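PDB 6TYK: iodotyrosine deiodinase from Thermotoga neapolitana, which catalyses the reductive dehalogenation of iodo-, bromo- and chlorotyrosines with FMN as cofactor, releasing halide and L-tyrosine. Local coordinates for residues 15-27 and 88-102. Sequence-based numbering, arbitrary orientation.
Sequences RRFKKEKPPLEDL and FTWRKPFLKEAPYLL. With FMN (flavin mononucleotide), chain C; IYR (3-iodo-tyrosine), chain D.
The flavin and substrate site of this nitroreductase-family enzyme forms one end of the contact, where R15 meets F88. Extended from CG to NE, the R15 chain carries its guanidinium to the pyrimidine edge of the flavin, where three bonds fix it. R15 NE and NH2 both donate to FMN O2, and R15 NH2 also donates to FMN N1 at 3.1 Å. Its positive charge would probably favour the negative charge that builds up at N1 and O2 when the flavin is reduced. F88 CZ sits over one guanidinium face, 3.6 Å from R15 NH2, with the planes 81° apart. K92 NZ donates to T89 O and, at 2.6 Å, to IYR O. Farther along, A98 CB lies over the F17 ring, and F94 CB meets the edge of that ring, 3.7 Å from F17 CE2. P22 CD packs on P99 CG. At the far end Y100 OH donates to P22 O at 2.7 Å, tilted 31° from the carbonyl plane, while L27 CD2 covers one face of the Y100 ring. A phenylalanine in place of Y100 would probably keep the L27 packing but leave P22 O without this donor. The strand beginning at Y100 pairs with strands 46-51 and 156-165; P163 backs F17, F94 and A98, and I50 touches L27 at the start of helix 24-35.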
loop_
_atom_site.group_PDB
_atom_site.type_symbol
_atom_site.label_atom_id
_atom_site.label_comp_id
_atom_site.label_asym_id
_atom_site.label_seq_id
_atom_site.Cartn_x
_atom_site.Cartn_y
_atom_site.Cartn_z
ATOM N N ARG A 15 0.744 16.606 -10.878
ATOM C CA ARG A 15 2.140 16.989 -11.073
ATOM C C ARG A 15 2.242 18.491 -11.293
ATOM O O ARG A 15 3.336 19.012 -11.504
ATOM C CB ARG A 15 2.734 16.259 -12.283
ATOM C CG ARG A 15 2.745 14.746 -12.132
ATOM C CD ARG A 15 3.296 14.051 -13.371
ATOM N NE ARG A 15 3.384 12.598 -13.197
ATOM C CZ ARG A 15 2.457 11.733 -13.591
ATOM N NH1 ARG A 15 1.351 12.164 -14.189
ATOM N NH2 ARG A 15 2.640 10.436 -13.392
ATOM N N ARG A 16 1.093 19.165 -11.260
ATOM C CA ARG A 16 1.003 20.615 -11.413
ATOM C C ARG A 16 0.406 21.171 -10.143
ATOM O O ARG A 16 -0.753 20.893 -9.825
ATOM C CB ARG A 16 0.086 20.997 -12.579
ATOM C CG ARG A 16 0.635 20.693 -13.954
ATOM C CD ARG A 16 -0.370 21.060 -15.049
ATOM N NE ARG A 16 -0.845 22.436 -14.915
ATOM C CZ ARG A 16 -0.226 23.498 -15.423
ATOM N NH1 ARG A 16 0.895 23.359 -16.123
ATOM N NH2 ARG A 16 -0.732 24.705 -15.227
ATOM N N PHE A 17 1.190 21.960 -9.423
ATOM C CA PHE A 17 0.766 22.483 -8.137
ATOM C C PHE A 17 0.723 23.993 -8.131
ATOM O O PHE A 17 1.477 24.645 -8.841
ATOM C CB PHE A 17 1.730 22.023 -7.052
ATOM C CG PHE A 17 1.726 20.541 -6.848
ATOM C CD1 PHE A 17 0.821 19.955 -5.975
ATOM C CD2 PHE A 17 2.618 19.730 -7.527
ATOM C CE1 PHE A 17 0.797 18.594 -5.797
ATOM C CE2 PHE A 17 2.599 18.365 -7.353
ATOM C CZ PHE A 17 1.697 17.795 -6.477
ATOM N N LYS A 18 -0.171 24.538 -7.315
ATOM C CA LYS A 18 -0.123 25.949 -6.980
ATOM C C LYS A 18 0.959 26.133 -5.925
ATOM O O LYS A 18 1.316 25.186 -5.226
ATOM C CB LYS A 18 -1.466 26.397 -6.412
ATOM C CG LYS A 18 -2.624 26.275 -7.381
ATOM C CD LYS A 18 -3.922 26.709 -6.731
ATOM C CE LYS A 18 -5.114 26.479 -7.646
ATOM N NZ LYS A 18 -6.397 26.899 -7.007
ATOM N N LYS A 19 1.484 27.344 -5.797
ATOM C CA LYS A 19 2.474 27.602 -4.753
ATOM C C LYS A 19 1.830 27.922 -3.405
ATOM O O LYS A 19 2.479 27.808 -2.357
ATOM C CB LYS A 19 3.450 28.703 -5.176
ATOM C CG LYS A 19 4.452 28.236 -6.230
ATOM C CD LYS A 19 5.684 29.133 -6.316
ATOM C CE LYS A 19 5.413 30.395 -7.123
ATOM N NZ LYS A 19 6.671 31.138 -7.428
ATOM N N GLU A 20 0.554 28.299 -3.427
ATOM C CA GLU A 20 -0.140 28.630 -2.192
ATOM C C GLU A 20 -0.067 27.469 -1.214
ATOM O O GLU A 20 -0.262 26.307 -1.584
ATOM C CB GLU A 20 -1.583 29.083 -2.438
ATOM C CG GLU A 20 -2.403 28.208 -3.358
ATOM C CD GLU A 20 -3.848 28.675 -3.435
ATOM O OE1 GLU A 20 -4.419 29.013 -2.374
ATOM O OE2 GLU A 20 -4.408 28.716 -4.551
ATOM N N LYS A 21 0.242 27.797 0.034
ATOM C CA LYS A 21 0.519 26.789 1.047
ATOM C C LYS A 21 -0.742 26.359 1.770
ATOM O O LYS A 21 -1.355 27.158 2.467
ATOM C CB LYS A 21 1.506 27.337 2.071
ATOM C CG LYS A 21 2.847 27.732 1.486
ATOM C CD LYS A 21 3.700 28.400 2.540
ATOM C CE LYS A 21 5.055 28.779 1.979
ATOM N NZ LYS A 21 5.761 29.695 2.900
ATOM N N PRO A 22 -1.122 25.083 1.630
ATOM C CA PRO A 22 -2.226 24.560 2.432
ATOM C C PRO A 22 -1.873 24.629 3.906
ATOM O O PRO A 22 -0.694 24.543 4.263
ATOM C CB PRO A 22 -2.309 23.091 1.998
ATOM C CG PRO A 22 -1.624 23.024 0.672
ATOM C CD PRO A 22 -0.543 24.058 0.746
ATOM N N PRO A 23 -2.883 24.788 4.770
ATOM C CA PRO A 23 -2.603 24.744 6.210
ATOM C C PRO A 23 -1.953 23.418 6.566
ATOM O O PRO A 23 -2.289 22.382 5.984
ATOM C CB PRO A 23 -3.992 24.821 6.842
ATOM C CG PRO A 23 -4.860 25.454 5.804
ATOM C CD PRO A 23 -4.307 25.008 4.477
ATOM N N LEU A 24 -1.019 23.458 7.505
ATOM C CA LEU A 24 -0.334 22.258 7.950
ATOM C C LEU A 24 -1.316 21.169 8.361
ATOM O O LEU A 24 -1.093 19.991 8.088
ATOM C CB LEU A 24 0.603 22.598 9.110
ATOM C CG LEU A 24 1.385 21.426 9.694
ATOM C CD1 LEU A 24 2.247 20.792 8.621
ATOM C CD2 LEU A 24 2.230 21.875 10.881
ATOM N N GLU A 25 -2.411 21.557 9.004
ATOM C CA GLU A 25 -3.357 20.560 9.497
ATOM C C GLU A 25 -3.954 19.676 8.398
ATOM O O GLU A 25 -4.303 18.532 8.654
ATOM C CB GLU A 25 -4.467 21.201 10.335
ATOM C CG GLU A 25 -5.290 20.186 11.127
ATOM C CD GLU A 25 -4.423 19.196 11.899
ATOM O OE1 GLU A 25 -3.366 19.608 12.430
ATOM O OE2 GLU A 25 -4.798 18.003 11.968
ATOM N N ASP A 26 -4.064 20.199 7.180
ATOM C CA ASP A 26 -4.576 19.405 6.063
ATOM C C ASP A 26 -3.620 18.266 5.722
ATOM O O ASP A 26 -4.035 17.133 5.472
ATOM C CB ASP A 26 -4.824 20.281 4.835
ATOM C CG ASP A 26 -5.973 21.239 5.034
ATOM O OD1 ASP A 26 -6.912 20.894 5.780
ATOM O OD2 ASP A 26 -5.933 22.340 4.450
ATOM N N LEU A 27 -2.330 18.569 5.726
ATOM C CA LEU A 27 -1.331 17.540 5.509
ATOM C C LEU A 27 -1.303 16.561 6.678
ATOM O O LEU A 27 -1.301 15.340 6.489
ATOM C CB LEU A 27 0.042 18.180 5.325
ATOM C CG LEU A 27 1.207 17.212 5.147
ATOM C CD1 LEU A 27 0.949 16.250 3.994
ATOM C CD2 LEU A 27 2.505 17.985 4.937
ATOM N N PHE A 88 6.811 12.257 -21.050
ATOM C CA PHE A 88 7.510 12.539 -19.806
ATOM C C PHE A 88 8.932 13.009 -20.102
ATOM O O PHE A 88 9.534 12.611 -21.101
ATOM C CB PHE A 88 7.594 11.275 -18.953
ATOM C CG PHE A 88 6.359 10.981 -18.149
ATOM C CD1 PHE A 88 5.173 10.600 -18.760
ATOM C CD2 PHE A 88 6.401 11.035 -16.772
ATOM C CE1 PHE A 88 4.053 10.317 -18.005
ATOM C CE2 PHE A 88 5.288 10.749 -16.021
ATOM C CZ PHE A 88 4.116 10.396 -16.637
ATOM N N THR A 89 9.482 13.833 -19.219
ATOM C CA THR A 89 10.877 14.239 -19.332
ATOM C C THR A 89 11.541 14.217 -17.960
ATOM O O THR A 89 10.876 14.047 -16.937
ATOM C CB THR A 89 11.010 15.658 -19.909
ATOM O OG1 THR A 89 10.431 16.599 -18.995
ATOM C CG2 THR A 89 10.309 15.762 -21.247
ATOM N N TRP A 90 12.853 14.422 -17.937
ATOM C CA TRP A 90 13.626 14.329 -16.703
ATOM C C TRP A 90 13.437 15.526 -15.781
ATOM O O TRP A 90 13.691 15.425 -14.578
ATOM C CB TRP A 90 15.109 14.121 -17.013
ATOM C CG TRP A 90 15.715 15.194 -17.887
ATOM C CD1 TRP A 90 15.770 15.211 -19.247
ATOM C CD2 TRP A 90 16.362 16.392 -17.445
ATOM N NE1 TRP A 90 16.403 16.350 -19.684
ATOM C CE2 TRP A 90 16.780 17.091 -18.594
ATOM C CE3 TRP A 90 16.630 16.940 -16.190
ATOM C CZ2 TRP A 90 17.445 18.312 -18.525
ATOM C CZ3 TRP A 90 17.299 18.147 -16.123
ATOM C CH2 TRP A 90 17.698 18.823 -17.280
ATOM N N ARG A 91 13.004 16.654 -16.336
ATOM C CA ARG A 91 12.741 17.849 -15.532
ATOM C C ARG A 91 11.607 17.566 -14.543
ATOM O O ARG A 91 10.616 16.922 -14.894
ATOM C CB ARG A 91 12.351 19.025 -16.424
ATOM N N LYS A 92 11.751 18.046 -13.309
ATOM C CA LYS A 92 10.763 17.783 -12.263
ATOM C C LYS A 92 10.358 19.068 -11.550
ATOM O O LYS A 92 10.671 19.265 -10.372
ATOM C CB LYS A 92 11.303 16.756 -11.265
ATOM C CG LYS A 92 11.599 15.383 -11.870
ATOM C CD LYS A 92 10.367 14.787 -12.555
ATOM C CE LYS A 92 10.754 13.731 -13.601
ATOM N NZ LYS A 92 9.606 13.358 -14.482
ATOM N N PRO A 93 9.647 19.952 -12.259
ATOM C CA PRO A 93 9.267 21.237 -11.657
ATOM C C PRO A 93 8.356 21.103 -10.430
ATOM O O PRO A 93 8.338 22.016 -9.605
ATOM C CB PRO A 93 8.558 21.977 -12.801
ATOM C CG PRO A 93 8.251 20.933 -13.840
ATOM C CD PRO A 93 9.274 19.857 -13.681
ATOM N N PHE A 94 7.628 19.999 -10.289
ATOM C CA PHE A 94 6.778 19.852 -9.105
ATOM C C PHE A 94 7.586 19.767 -7.816
ATOM O O PHE A 94 7.065 20.042 -6.740
ATOM C CB PHE A 94 5.800 18.674 -9.212
ATOM C CG PHE A 94 6.441 17.356 -9.536
ATOM C CD1 PHE A 94 7.113 16.629 -8.572
ATOM C CD2 PHE A 94 6.317 16.815 -10.800
ATOM C CE1 PHE A 94 7.675 15.395 -8.874
ATOM C CE2 PHE A 94 6.882 15.588 -11.109
ATOM C CZ PHE A 94 7.557 14.876 -10.145
ATOM N N LEU A 95 8.858 19.404 -7.925
ATOM C CA LEU A 95 9.709 19.321 -6.739
ATOM C C LEU A 95 10.073 20.713 -6.227
ATOM O O LEU A 95 10.525 20.865 -5.085
ATOM C CB LEU A 95 10.967 18.501 -7.038
ATOM C CG LEU A 95 10.722 17.010 -7.288
ATOM C CD1 LEU A 95 12.025 16.322 -7.665
ATOM C CD2 LEU A 95 10.082 16.321 -6.080
ATOM N N LYS A 96 9.858 21.718 -7.073
ATOM C CA LYS A 96 9.983 23.116 -6.674
ATOM C C LYS A 96 8.627 23.746 -6.368
ATOM O O LYS A 96 8.498 24.468 -5.381
ATOM C CB LYS A 96 10.694 23.927 -7.763
ATOM C CG LYS A 96 10.679 25.438 -7.539
ATOM C CD LYS A 96 11.457 26.159 -8.634
ATOM C CE LYS A 96 11.324 27.670 -8.519
ATOM N NZ LYS A 96 11.743 28.169 -7.180
ATOM N N GLU A 97 7.620 23.480 -7.203
ATOM C CA GLU A 97 6.321 24.148 -7.053
ATOM C C GLU A 97 5.521 23.696 -5.835
ATOM O O GLU A 97 4.869 24.509 -5.175
ATOM C CB GLU A 97 5.461 23.969 -8.306
ATOM C CG GLU A 97 6.077 24.530 -9.586
ATOM C CD GLU A 97 6.316 26.036 -9.540
ATOM O OE1 GLU A 97 7.423 26.458 -9.131
ATOM O OE2 GLU A 97 5.399 26.796 -9.931
ATOM N N ALA A 98 5.557 22.401 -5.538
ATOM C CA ALA A 98 4.785 21.880 -4.418
ATOM C C ALA A 98 5.245 22.537 -3.120
ATOM O O ALA A 98 6.440 22.613 -2.850
ATOM C CB ALA A 98 4.928 20.369 -4.341
ATOM N N PRO A 99 4.291 23.018 -2.319
ATOM C CA PRO A 99 4.635 23.646 -1.036
ATOM C C PRO A 99 5.206 22.654 -0.032
ATOM O O PRO A 99 5.967 23.052 0.849
ATOM C CB PRO A 99 3.297 24.216 -0.548
ATOM C CG PRO A 99 2.258 23.438 -1.285
ATOM C CD PRO A 99 2.857 23.129 -2.626
ATOM N N TYR A 100 4.857 21.380 -0.178
ATOM C CA TYR A 100 5.387 20.342 0.690
ATOM C C TYR A 100 5.970 19.225 -0.148
ATOM O O TYR A 100 5.346 18.803 -1.124
ATOM C CB TYR A 100 4.274 19.706 1.524
ATOM C CG TYR A 100 3.514 20.607 2.456
ATOM C CD1 TYR A 100 4.066 21.021 3.657
ATOM C CD2 TYR A 100 2.213 20.986 2.169
ATOM C CE1 TYR A 100 3.357 21.824 4.525
ATOM C CE2 TYR A 100 1.494 21.785 3.032
ATOM C CZ TYR A 100 2.074 22.202 4.205
ATOM O OH TYR A 100 1.360 22.999 5.062
ATOM N N LEU A 101 7.146 18.735 0.234
ATOM C CA LEU A 101 7.576 17.418 -0.210
ATOM C C LEU A 101 7.501 16.504 0.997
ATOM O O LEU A 101 8.260 16.656 1.960
ATOM C CB LEU A 101 8.990 17.426 -0.774
ATOM C CG LEU A 101 9.261 18.447 -1.870
ATOM C CD1 LEU A 101 10.700 18.315 -2.333
ATOM C CD2 LEU A 101 8.299 18.253 -3.034
ATOM N N LEU A 102 6.552 15.579 0.963
ATOM C CA LEU A 102 6.396 14.641 2.062
ATOM C C LEU A 102 7.234 13.419 1.746
ATOM O O LEU A 102 6.929 12.663 0.814
ATOM C CB LEU A 102 4.931 14.252 2.219
ATOM C CG LEU A 102 4.669 13.175 3.274
ATOM C CD1 LEU A 102 4.976 13.668 4.694
ATOM C CD2 LEU A 102 3.238 12.668 3.176
HETATM N N1 FMN C . 4.794 9.298 -11.446
HETATM C C2 FMN C . 5.863 10.036 -11.868
HETATM O O2 FMN C . 5.674 11.023 -12.558
HETATM N N3 FMN C . 7.142 9.686 -11.517
HETATM C C4 FMN C . 7.381 8.580 -10.751
HETATM O O4 FMN C . 8.547 8.289 -10.455
HETATM C C4A FMN C . 6.292 7.825 -10.309
HETATM N N5 FMN C . 6.495 6.717 -9.514
HETATM C C5A FMN C . 5.410 5.987 -9.061
HETATM C C6 FMN C . 5.628 4.885 -8.245
HETATM C C7 FMN C . 4.569 4.136 -7.756
HETATM C C7M FMN C . 4.863 2.952 -6.871
HETATM C C8 FMN C . 3.272 4.495 -8.095
HETATM C C8M FMN C . 2.099 3.702 -7.583
HETATM C C9 FMN C . 3.053 5.600 -8.913
HETATM C C9A FMN C . 4.116 6.356 -9.402
HETATM N N10 FMN C . 3.915 7.456 -10.236
HETATM C C10 FMN C . 4.997 8.203 -10.644
HETATM C "C1'" FMN C . 2.530 7.881 -10.637
HETATM C "C2'" FMN C . 1.996 6.954 -11.752
HETATM O "O2'" FMN C . 2.588 7.252 -13.012
HETATM C "C3'" FMN C . 0.470 7.069 -11.806
HETATM O "O3'" FMN C . -0.044 6.555 -10.591
HETATM C "C4'" FMN C . -0.163 6.335 -12.989
HETATM O "O4'" FMN C . 0.244 6.948 -14.204
HETATM C "C5'" FMN C . -1.680 6.365 -12.898
HETATM O "O5'" FMN C . -2.106 7.706 -12.787
HETATM P P FMN C . -3.667 8.074 -12.694
HETATM O O1P FMN C . -3.694 9.599 -12.739
HETATM O O2P FMN C . -4.200 7.603 -11.369
HETATM O O3P FMN C . -4.358 7.471 -13.902
HETATM N N IYR D . 10.685 8.527 -12.238
HETATM C CA IYR D . 10.608 8.867 -13.635
HETATM C CB IYR D . 9.932 7.837 -14.557
HETATM C CC IYR D . 8.590 7.354 -14.129
HETATM C CD IYR D . 8.485 6.121 -13.485
HETATM C CE IYR D . 7.256 5.596 -13.085
HETATM I IE IYR D . 7.218 3.823 -12.128
HETATM C CF IYR D . 6.095 6.326 -13.359
HETATM O OF IYR D . 4.850 5.889 -13.010
HETATM C CG IYR D . 6.175 7.577 -13.998
HETATM C CH IYR D . 7.413 8.074 -14.392
HETATM C C IYR D . 9.898 10.190 -13.864
HETATM O O IYR D . 9.802 10.833 -14.909
HETATM O OXT IYR D . 9.308 10.704 -12.757
#